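Serpin48 (Tenebrio molitor, PDB 3OZQ) inhibits the serine protease SPE with high specificity as a serpin of insect innate immunity. Local coordinates at residues L176-P180 with M202-Q207; Y170-W175 with S322-A328; Q262-L268 with P347-V352. All coordinates share one frame; numbering follows the deposited sequence.

Contact 1: residues L176-P180 with M202-Q207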
loop_
_atom_site.group_PDB
_atom_site.type_symbol
_atom_site.label_atom_id
_atom_site.label_comp_id
_atom_site.label_asym_id
_atom_site.label_seq_id
_atom_site.Cartn_x
_atom_site.Cartn_y
_atom_site.Cartn_z
ATOM N N LEU A 176 -14.156 -14.619 -2.252
ATOM C CA LEU A 176 -15.464 -15.121 -1.843
ATOM C C LEU A 176 -15.943 -16.171 -2.850
ATOM O O LEU A 176 -16.555 -17.175 -2.486
ATOM C CB LEU A 176 -16.468 -13.975 -1.766
ATOM C CG LEU A 176 -17.913 -14.334 -1.411
ATOM C CD1 LEU A 176 -17.969 -15.059 -0.078
ATOM C CD2 LEU A 176 -18.773 -13.079 -1.388
ATOM N N VAL A 177 -15.646 -15.921 -4.120
ATOM C CA VAL A 177 -15.917 -16.871 -5.187
ATOM C C VAL A 177 -14.630 -17.062 -5.958
ATOM O O VAL A 177 -14.275 -16.240 -6.804
ATOM C CB VAL A 177 -16.993 -16.347 -6.153
ATOM C CG1 VAL A 177 -17.369 -17.422 -7.164
ATOM C CG2 VAL A 177 -18.219 -15.862 -5.380
ATOM N N PRO A 178 -13.908 -18.141 -5.653
ATOM C CA PRO A 178 -12.624 -18.420 -6.294
ATOM C C PRO A 178 -12.767 -18.754 -7.781
ATOM O O PRO A 178 -13.856 -19.114 -8.235
ATOM C CB PRO A 178 -12.106 -19.634 -5.517
ATOM C CG PRO A 178 -13.335 -20.274 -4.938
ATOM C CD PRO A 178 -14.252 -19.137 -4.624
ATOM N N PHE A 179 -11.677 -18.602 -8.527
ATOM C CA PHE A 179 -11.624 -19.027 -9.923
ATOM C C PHE A 179 -11.295 -20.515 -9.980
ATOM O O PHE A 179 -10.427 -20.991 -9.236
ATOM C CB PHE A 179 -10.537 -18.254 -10.690
ATOM C CG PHE A 179 -10.737 -16.768 -10.690
ATOM C CD1 PHE A 179 -11.328 -16.138 -11.774
ATOM C CD2 PHE A 179 -10.339 -15.997 -9.595
ATOM C CE1 PHE A 179 -11.523 -14.771 -11.775
ATOM C CE2 PHE A 179 -10.538 -14.631 -9.587
ATOM C CZ PHE A 179 -11.121 -14.011 -10.676
ATOM N N PRO A 180 -11.991 -21.256 -10.865
ATOM C CA PRO A 180 -11.698 -22.666 -11.154
ATOM C C PRO A 180 -10.432 -22.804 -11.990
ATOM O O PRO A 180 -10.405 -22.367 -13.134
ATOM C CB PRO A 180 -12.919 -23.122 -11.962
ATOM C CG PRO A 180 -13.458 -21.865 -12.586
ATOM C CD PRO A 180 -13.173 -20.762 -11.595
ATOM N N MET A 202 -7.351 -16.391 -15.764
ATOM C CA MET A 202 -8.355 -17.124 -15.006
ATOM C C MET A 202 -9.747 -16.674 -15.426
ATOM O O MET A 202 -9.934 -15.523 -15.805
ATOM C CB MET A 202 -8.185 -16.868 -13.501
ATOM C CG MET A 202 -6.756 -16.873 -12.997
ATOM S SD MET A 202 -6.695 -16.577 -11.205
ATOM C CE MET A 202 -7.327 -14.904 -11.138
ATOM N N TYR A 203 -10.726 -17.570 -15.327
ATOM C CA TYR A 203 -12.062 -17.292 -15.840
ATOM C C TYR A 203 -13.170 -17.625 -14.848
ATOM O O TYR A 203 -13.208 -18.712 -14.283
ATOM C CB TYR A 203 -12.290 -18.030 -17.182
ATOM C CG TYR A 203 -11.411 -17.511 -18.294
ATOM C CD1 TYR A 203 -11.877 -16.543 -19.178
ATOM C CD2 TYR A 203 -10.106 -17.969 -18.446
ATOM C CE1 TYR A 203 -11.077 -16.053 -20.185
ATOM C CE2 TYR A 203 -9.297 -17.481 -19.447
ATOM C CZ TYR A 203 -9.788 -16.521 -20.312
ATOM O OH TYR A 203 -8.975 -16.019 -21.294
ATOM N N LEU A 204 -14.077 -16.674 -14.649
ATOM C CA LEU A 204 -15.242 -16.880 -13.795
ATOM C C LEU A 204 -16.479 -16.326 -14.480
ATOM O O LEU A 204 -16.537 -15.138 -14.792
ATOM C CB LEU A 204 -15.053 -16.181 -12.448
ATOM C CG LEU A 204 -15.267 -16.973 -11.159
ATOM C CD1 LEU A 204 -15.160 -16.041 -9.933
ATOM C CD2 LEU A 204 -16.594 -17.694 -11.178
ATOM N N ASP A 205 -17.472 -17.186 -14.698
ATOM C CA ASP A 205 -18.665 -16.815 -15.459
ATOM C C ASP A 205 -19.941 -16.685 -14.635
ATOM O O ASP A 205 -20.074 -17.269 -13.558
ATOM C CB ASP A 205 -18.926 -17.832 -16.573
ATOM C CG ASP A 205 -17.770 -17.956 -17.536
ATOM O OD1 ASP A 205 -17.089 -16.936 -17.787
ATOM O OD2 ASP A 205 -17.549 -19.079 -18.039
ATOM N N GLU A 206 -20.883 -15.921 -15.174
ATOM C CA GLU A 206 -22.224 -15.814 -14.613
ATOM C C GLU A 206 -22.246 -15.563 -13.105
ATOM O O GLU A 206 -23.044 -16.164 -12.386
ATOM C CB GLU A 206 -23.031 -17.076 -14.943
ATOM C CG GLU A 206 -23.211 -17.334 -16.430
ATOM C CD GLU A 206 -23.286 -18.828 -16.777
ATOM O OE1 GLU A 206 -22.526 -19.267 -17.676
ATOM O OE2 GLU A 206 -24.093 -19.559 -16.154
ATOM N N GLN A 207 -21.375 -14.673 -12.630
ATOM C CA GLN A 207 -21.377 -14.279 -11.227
ATOM C C GLN A 207 -21.953 -12.879 -11.098
ATOM O O GLN A 207 -21.848 -12.073 -12.023
ATOM C CB GLN A 207 -19.957 -14.292 -10.657
ATOM C CG GLN A 207 -19.231 -15.623 -10.773
ATOM C CD GLN A 207 -19.770 -16.670 -9.819
ATOM O OE1 GLN A 207 -19.551 -17.867 -10.009
ATOM N NE2 GLN A 207 -20.472 -16.226 -8.784
#

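Contact 2: residues Y170-W175 with S322-A328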
loop_
_atom_site.group_PDB
_atom_site.type_symbol
_atom_site.label_atom_id
_atom_site.label_comp_id
_atom_site.label_asym_id
_atom_site.label_seq_id
_atom_site.Cartn_x
_atom_site.Cartn_y
_atom_site.Cartn_z
ATOM N N TYR A 170 2.408 -7.047 3.153
ATOM C CA TYR A 170 1.741 -7.827 2.133
ATOM C C TYR A 170 0.429 -8.294 2.738
ATOM O O TYR A 170 0.284 -8.349 3.962
ATOM C CB TYR A 170 2.601 -9.012 1.687
ATOM C CG TYR A 170 2.722 -10.125 2.702
ATOM C CD1 TYR A 170 1.829 -11.190 2.699
ATOM C CD2 TYR A 170 3.736 -10.119 3.658
ATOM C CE1 TYR A 170 1.937 -12.218 3.621
ATOM C CE2 TYR A 170 3.852 -11.143 4.590
ATOM C CZ TYR A 170 2.947 -12.193 4.562
ATOM O OH TYR A 170 3.047 -13.214 5.480
ATOM N N PHE A 171 -0.519 -8.622 1.869
ATOM C CA PHE A 171 -1.891 -8.911 2.258
ATOM C C PHE A 171 -2.212 -10.358 1.919
ATOM O O PHE A 171 -1.724 -10.894 0.926
ATOM C CB PHE A 171 -2.836 -8.004 1.472
ATOM C CG PHE A 171 -4.255 -8.021 1.969
ATOM C CD1 PHE A 171 -4.553 -7.632 3.264
ATOM C CD2 PHE A 171 -5.297 -8.410 1.134
ATOM C CE1 PHE A 171 -5.872 -7.633 3.722
ATOM C CE2 PHE A 171 -6.613 -8.411 1.588
ATOM C CZ PHE A 171 -6.900 -8.014 2.882
ATOM N N ASN A 172 -3.037 -10.982 2.749
ATOM C CA ASN A 172 -3.484 -12.343 2.504
ATOM C C ASN A 172 -5.001 -12.449 2.615
ATOM O O ASN A 172 -5.572 -12.151 3.669
ATOM C CB ASN A 172 -2.810 -13.298 3.484
ATOM C CG ASN A 172 -3.384 -14.695 3.415
ATOM O OD1 ASN A 172 -2.901 -15.545 2.658
ATOM N ND2 ASN A 172 -4.429 -14.944 4.199
ATOM N N ALA A 173 -5.653 -12.853 1.522
ATOM C CA ALA A 173 -7.108 -12.958 1.485
ATOM C C ALA A 173 -7.583 -14.065 0.559
ATOM O O ALA A 173 -6.839 -14.538 -0.307
ATOM C CB ALA A 173 -7.752 -11.628 1.086
ATOM N N LYS A 174 -8.828 -14.478 0.759
ATOM C CA LYS A 174 -9.454 -15.505 -0.067
ATOM C C LYS A 174 -10.601 -14.902 -0.863
ATOM O O LYS A 174 -11.406 -14.143 -0.321
ATOM C CB LYS A 174 -10.009 -16.628 0.806
ATOM C CG LYS A 174 -8.993 -17.348 1.665
ATOM C CD LYS A 174 -7.978 -18.124 0.844
ATOM C CE LYS A 174 -7.056 -18.909 1.769
ATOM N NZ LYS A 174 -6.050 -19.734 1.032
ATOM N N TRP A 175 -10.684 -15.245 -2.148
ATOM C CA TRP A 175 -11.834 -14.861 -2.950
ATOM C C TRP A 175 -13.103 -15.421 -2.306
ATOM O O TRP A 175 -13.120 -16.560 -1.860
ATOM C CB TRP A 175 -11.719 -15.424 -4.373
ATOM C CG TRP A 175 -10.587 -14.864 -5.208
ATOM C CD1 TRP A 175 -9.613 -15.576 -5.856
ATOM C CD2 TRP A 175 -10.346 -13.484 -5.515
ATOM N NE1 TRP A 175 -8.774 -14.721 -6.537
ATOM C CE2 TRP A 175 -9.203 -13.432 -6.342
ATOM C CE3 TRP A 175 -10.984 -12.285 -5.170
ATOM C CZ2 TRP A 175 -8.680 -12.222 -6.821
ATOM C CZ3 TRP A 175 -10.456 -11.080 -5.648
ATOM C CH2 TRP A 175 -9.325 -11.063 -6.466
ATOM N N SER A 322 -3.893 -15.104 -7.566
ATOM C CA SER A 322 -4.101 -16.425 -8.141
ATOM C C SER A 322 -5.564 -16.863 -8.019
ATOM O O SER A 322 -6.442 -16.061 -7.686
ATOM C CB SER A 322 -3.182 -17.431 -7.458
ATOM O OG SER A 322 -3.564 -17.568 -6.099
ATOM N N GLU A 323 -5.825 -18.140 -8.282
ATOM C CA GLU A 323 -7.207 -18.628 -8.321
ATOM C C GLU A 323 -7.942 -18.594 -6.974
ATOM O O GLU A 323 -9.140 -18.326 -6.933
ATOM C CB GLU A 323 -7.274 -20.027 -8.939
ATOM C CG GLU A 323 -6.951 -20.049 -10.422
ATOM C CD GLU A 323 -5.508 -20.424 -10.715
ATOM O OE1 GLU A 323 -5.255 -20.961 -11.815
ATOM O OE2 GLU A 323 -4.624 -20.186 -9.860
ATOM N N GLU A 324 -7.234 -18.844 -5.875
ATOM C CA GLU A 324 -7.881 -18.818 -4.558
ATOM C C GLU A 324 -7.940 -17.434 -3.915
ATOM O O GLU A 324 -8.768 -17.190 -3.040
ATOM C CB GLU A 324 -7.231 -19.812 -3.595
ATOM C CG GLU A 324 -8.056 -21.086 -3.380
ATOM C CD GLU A 324 -9.431 -20.821 -2.753
ATOM O OE1 GLU A 324 -10.348 -21.648 -2.958
ATOM O OE2 GLU A 324 -9.596 -19.793 -2.055
ATOM N N GLY A 325 -7.065 -16.533 -4.344
ATOM C CA GLY A 325 -7.077 -15.172 -3.839
ATOM C C GLY A 325 -5.707 -14.539 -3.955
ATOM O O GLY A 325 -5.058 -14.634 -4.995
ATOM N N VAL A 326 -5.253 -13.901 -2.880
ATOM C CA VAL A 326 -3.966 -13.230 -2.908
ATOM C C VAL A 326 -3.071 -13.826 -1.825
ATOM O O VAL A 326 -3.476 -13.938 -0.665
ATOM C CB VAL A 326 -4.107 -11.704 -2.729
ATOM C CG1 VAL A 326 -5.149 -11.155 -3.678
ATOM C CG2 VAL A 326 -4.478 -11.373 -1.310
ATOM N N GLU A 327 -1.867 -14.227 -2.219
ATOM C CA GLU A 327 -0.955 -14.923 -1.318
ATOM C C GLU A 327 -1.666 -16.139 -0.721
ATOM O O GLU A 327 -1.514 -16.449 0.461
ATOM C CB GLU A 327 -0.456 -13.968 -0.226
ATOM C CG GLU A 327 0.564 -14.540 0.748
ATOM C CD GLU A 327 1.888 -14.895 0.086
ATOM O OE1 GLU A 327 2.069 -14.594 -1.117
ATOM O OE2 GLU A 327 2.751 -15.485 0.774
ATOM N N ALA A 328 -2.457 -16.816 -1.553
ATOM C CA ALA A 328 -3.178 -18.014 -1.142
ATOM C C ALA A 328 -2.581 -19.264 -1.785
ATOM O O ALA A 328 -2.364 -19.304 -2.998
ATOM C CB ALA A 328 -4.655 -17.896 -1.500
#

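Contact 3: residues Q262-L268 with P347-V352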
loop_
_atom_site.group_PDB
_atom_site.type_symbol
_atom_site.label_atom_id
_atom_site.label_comp_id
_atom_site.label_asym_id
_atom_site.label_seq_id
_atom_site.Cartn_x
_atom_site.Cartn_y
_atom_site.Cartn_z
ATOM N N GLN A 262 -24.169 -6.668 -10.932
ATOM C CA GLN A 262 -24.640 -7.069 -12.251
ATOM C C GLN A 262 -24.052 -8.411 -12.631
ATOM O O GLN A 262 -22.968 -8.772 -12.185
ATOM C CB GLN A 262 -24.289 -6.018 -13.304
ATOM C CG GLN A 262 -24.874 -4.639 -13.015
ATOM C CD GLN A 262 -25.212 -3.870 -14.281
ATOM O OE1 GLN A 262 -25.976 -4.343 -15.119
ATOM N NE2 GLN A 262 -24.640 -2.677 -14.425
ATOM N N LEU A 263 -24.776 -9.152 -13.461
ATOM C CA LEU A 263 -24.320 -10.450 -13.922
ATOM C C LEU A 263 -23.170 -10.250 -14.897
ATOM O O LEU A 263 -23.289 -9.508 -15.868
ATOM C CB LEU A 263 -25.462 -11.179 -14.621
ATOM C CG LEU A 263 -25.111 -12.593 -15.047
ATOM C CD1 LEU A 263 -24.792 -13.432 -13.817
ATOM C CD2 LEU A 263 -26.268 -13.194 -15.845
ATOM N N VAL A 264 -22.055 -10.914 -14.650
ATOM C CA VAL A 264 -20.850 -10.587 -15.389
ATOM C C VAL A 264 -19.976 -11.805 -15.556
ATOM O O VAL A 264 -20.015 -12.720 -14.737
ATOM C CB VAL A 264 -20.054 -9.448 -14.656
ATOM C CG1 VAL A 264 -19.737 -9.848 -13.229
ATOM C CG2 VAL A 264 -18.793 -9.078 -15.416
ATOM N N ASN A 265 -19.205 -11.825 -16.638
ATOM C CA ASN A 265 -18.143 -12.799 -16.806
ATOM C C ASN A 265 -16.819 -12.074 -16.630
ATOM O O ASN A 265 -16.662 -10.949 -17.092
ATOM C CB ASN A 265 -18.187 -13.444 -18.192
ATOM C CG ASN A 265 -19.350 -14.412 -18.359
ATOM O OD1 ASN A 265 -19.903 -14.922 -17.385
ATOM N ND2 ASN A 265 -19.718 -14.670 -19.602
ATOM N N VAL A 266 -15.863 -12.716 -15.976
ATOM C CA VAL A 266 -14.595 -12.061 -15.715
ATOM C C VAL A 266 -13.410 -12.854 -16.234
ATOM O O VAL A 266 -13.304 -14.058 -16.011
ATOM C CB VAL A 266 -14.387 -11.801 -14.208
ATOM C CG1 VAL A 266 -15.642 -11.177 -13.596
ATOM C CG2 VAL A 266 -14.041 -13.093 -13.511
ATOM N N ALA A 267 -12.514 -12.161 -16.919
ATOM C CA ALA A 267 -11.253 -12.753 -17.342
ATOM C C ALA A 267 -10.129 -11.954 -16.715
ATOM O O ALA A 267 -9.868 -10.821 -17.125
ATOM C CB ALA A 267 -11.121 -12.732 -18.857
ATOM N N LEU A 268 -9.469 -12.551 -15.728
ATOM C CA LEU A 268 -8.434 -11.857 -14.969
ATOM C C LEU A 268 -7.162 -12.653 -15.027
ATOM O O LEU A 268 -7.132 -13.788 -14.576
ATOM C CB LEU A 268 -8.857 -11.720 -13.505
ATOM C CG LEU A 268 -7.880 -10.955 -12.603
ATOM C CD1 LEU A 268 -7.965 -9.478 -12.928
ATOM C CD2 LEU A 268 -8.212 -11.220 -11.145
ATOM N N PRO A 347 -24.343 -12.139 -20.055
ATOM C CA PRO A 347 -23.639 -11.375 -19.006
ATOM C C PRO A 347 -22.823 -10.179 -19.500
ATOM O O PRO A 347 -22.295 -10.205 -20.613
ATOM C CB PRO A 347 -22.675 -12.409 -18.411
ATOM C CG PRO A 347 -23.283 -13.724 -18.728
ATOM C CD PRO A 347 -23.922 -13.548 -20.076
ATOM N N LYS A 348 -22.720 -9.143 -18.667
ATOM C CA LYS A 348 -21.724 -8.102 -18.872
ATOM C C LYS A 348 -20.352 -8.766 -19.018
ATOM O O LYS A 348 -20.079 -9.795 -18.392
ATOM C CB LYS A 348 -21.699 -7.133 -17.687
ATOM C CG LYS A 348 -22.892 -6.189 -17.584
ATOM C CD LYS A 348 -22.955 -5.240 -18.770
ATOM C CE LYS A 348 -23.762 -3.986 -18.439
ATOM N NZ LYS A 348 -25.102 -4.305 -17.879
ATOM N N GLN A 349 -19.498 -8.178 -19.849
ATOM C CA GLN A 349 -18.143 -8.680 -20.046
ATOM C C GLN A 349 -17.092 -7.821 -19.320
ATOM O O GLN A 349 -17.028 -6.601 -19.500
ATOM C CB GLN A 349 -17.810 -8.727 -21.537
ATOM C CG GLN A 349 -18.798 -9.547 -22.378
ATOM C CD GLN A 349 -18.165 -10.809 -22.910
ATOM O OE1 GLN A 349 -17.426 -10.777 -23.901
ATOM N NE2 GLN A 349 -18.428 -11.931 -22.246
ATOM N N PHE A 350 -16.271 -8.460 -18.501
ATOM C CA PHE A 350 -15.149 -7.760 -17.874
ATOM C C PHE A 350 -13.880 -8.547 -18.154
ATOM O O PHE A 350 -13.449 -9.379 -17.356
ATOM C CB PHE A 350 -15.370 -7.578 -16.378
ATOM C CG PHE A 350 -14.455 -6.549 -15.746
ATOM C CD1 PHE A 350 -14.777 -5.193 -15.770
ATOM C CD2 PHE A 350 -13.286 -6.937 -15.127
ATOM C CE1 PHE A 350 -13.923 -4.235 -15.182
ATOM C CE2 PHE A 350 -12.425 -5.985 -14.524
ATOM C CZ PHE A 350 -12.748 -4.638 -14.563
ATOM N N ILE A 351 -13.306 -8.283 -19.321
ATOM C CA ILE A 351 -12.133 -9.000 -19.792
ATOM C C ILE A 351 -10.917 -8.120 -19.611
ATOM O O ILE A 351 -10.731 -7.124 -20.319
ATOM C CB ILE A 351 -12.304 -9.439 -21.281
ATOM C CG1 ILE A 351 -13.547 -10.323 -21.414
ATOM C CG2 ILE A 351 -11.044 -10.147 -21.810
ATOM C CD1 ILE A 351 -14.112 -10.384 -22.829
ATOM N N VAL A 352 -10.102 -8.481 -18.623
ATOM C CA VAL A 352 -8.932 -7.697 -18.267
ATOM C C VAL A 352 -7.743 -8.157 -19.106
ATOM O O VAL A 352 -6.981 -9.032 -18.701
ATOM C CB VAL A 352 -8.628 -7.815 -16.759
ATOM C CG1 VAL A 352 -7.538 -6.830 -16.359
ATOM C CG2 VAL A 352 -9.906 -7.586 -15.926
#

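Contact 1: residues L176-P180 with M202-Q207
The ring of Phe179 is held between two side chains of one strand, with Met202 on one face and Leu204 on the other. The Met202–Phe179 pair is a Met-aromatic contact; in this serpin it forms where the chain leaving strand 163-174 runs over strand 196-205 of the small sheet that serpin nomenclature calls C. The thioether chain bends at its last torsion (chi3 -65°), which folds the terminal methyl back over the ring. Met202 CE then lies 3.7 Å from the Phe179 ring centroid, well over the face, while Met202 SD approaches obliquely at 4.4 Å. Across the ring, Leu204 CD1 sits toward the rim of the opposite face, and Leu204 CB comes within 3.8 Å of Phe179 CD1. Trp175 meets the same ring edge-to-face. No hydrogen bond joins the two segments, so the grip of the loop on strand 196-205 is apolar. Beyond Leu204 the strand turns a corner: Glu206 and Gln207 both face Val264 in a G1 beta bulge. Gln207 points back from there, bringing its OE1 to 3.6 Å from Val177 CG1, and beside this pair Leu204 CD1 packs 3.3 Å from Val177 O. At the far end of the contact, Pro180 brings its CD to 3.4 Å from Tyr203 O, with CG a little farther off.

Contact 2: residues Y170-W175 with S322-A328
Val326 and Ala173 form an antiparallel hydrogen-bonded pair, Val326 N giving to Ala173 O at 3.1 Å and Ala173 N to Val326 O at 3.3 Å. Next along, Trp175 N bonds to Glu324 O. The indole reaches further: with CG opposite the carbonyl carbon (chi1 -66°), Trp175 sends its ring toward 322-325, where its NE1 meets Ser322 O at 2.9 Å almost in the ring plane. Over one face of that indole lies Gly325, whose CA stands 3.4 Å from the centroid of the five-membered ring. A CB on this residue would fall about 2.3 Å from Ala173 O, so the close approach depends on the missing side chain. Farther out, Phe226 stacks on Trp175 and also touches Val326, while Glu323 is fixed by a salt bridge to Lys270 and a hydrogen bond to Thr184. Residues 322-328 are the proximal hinge of the reactive-centre loop, and they meet strand 163-174 in the breach region of sheet A. The bridge to strand 163-174, together with the backbone bond of Glu327 to Asp320 on strand 310-321, is consistent with a hinge partly inserted between those strands, as in native antithrombin. With three main-chain bonds and the indole N-H gripping 322-326, the hinge is probably well held at its start.

Contact 3: residues Q262-L268 with P347-V352
Lys348 folds at chi2 (-64°) and again at chi4 (-52°), a double bend that brings its ammonium across the end of Gln262 at an oblique angle, and the chain of Gln262 kinks in turn to meet it. Lys348 NZ gives a 2.9 Å hydrogen bond to Gln262 OE1 from above the carbonyl plane, 42° out of it. With an alanine here in place of the glutamine, the Lys348 ammonium would probably be left without its amide acceptor and the end of the lysine freer to turn. Inward from this pair the backbones run parallel, and the bonds alternate: Lys348 N to Leu263 O, Asn265 N to Lys348 O at 2.8 Å, Phe350 N to Asn265 O, Ala267 N to Phe350 O, and Val352 N to Ala267 O at 2.8 Å. In the serpin fold, these are neighbouring strands of sheet C, and strand 348-351 takes up the chain just after the reactive-centre loop. On the face carrying Val264, CG2 of that valine lies 3.9 Å from Phe350 CB, the two side chains pointing the same way, and the Phe350 ring continues to Leu222. On the other face, Ala267 CB meets Ile351 CG2 at 3.9 Å. Pro347 CG packs 3.8 Å from both Asn265 OD1 and Asn265 ND2, while that OD1 accepts a hydrogen bond from Glu206 N.

Overall arrangement
From the N terminus, residues 170-175 open contact 2 and 176-180 at once open contact 1, which closes first, when 202-207 returns; contact 1 thus lies wholly within the longer loop of contact 2. Residues 262-268 then open contact 3 before 322-328 closes contact 2, so these two cross, and 347-352 closes contact 3 beyond the unmodelled residues 337-345. Contact 2 belongs to the breach of sheet A, contact 3 to sheet C, and contact 1 bridges them: a probable hydrogen bond from Phe179 N to Glu323 O joins it to contact 2, and another from Val266 N to Leu204 O to contact 3. The loop between 322-328 and 347-352 thus leaves sheet A at contact 2 and rejoins sheet C at contact 3.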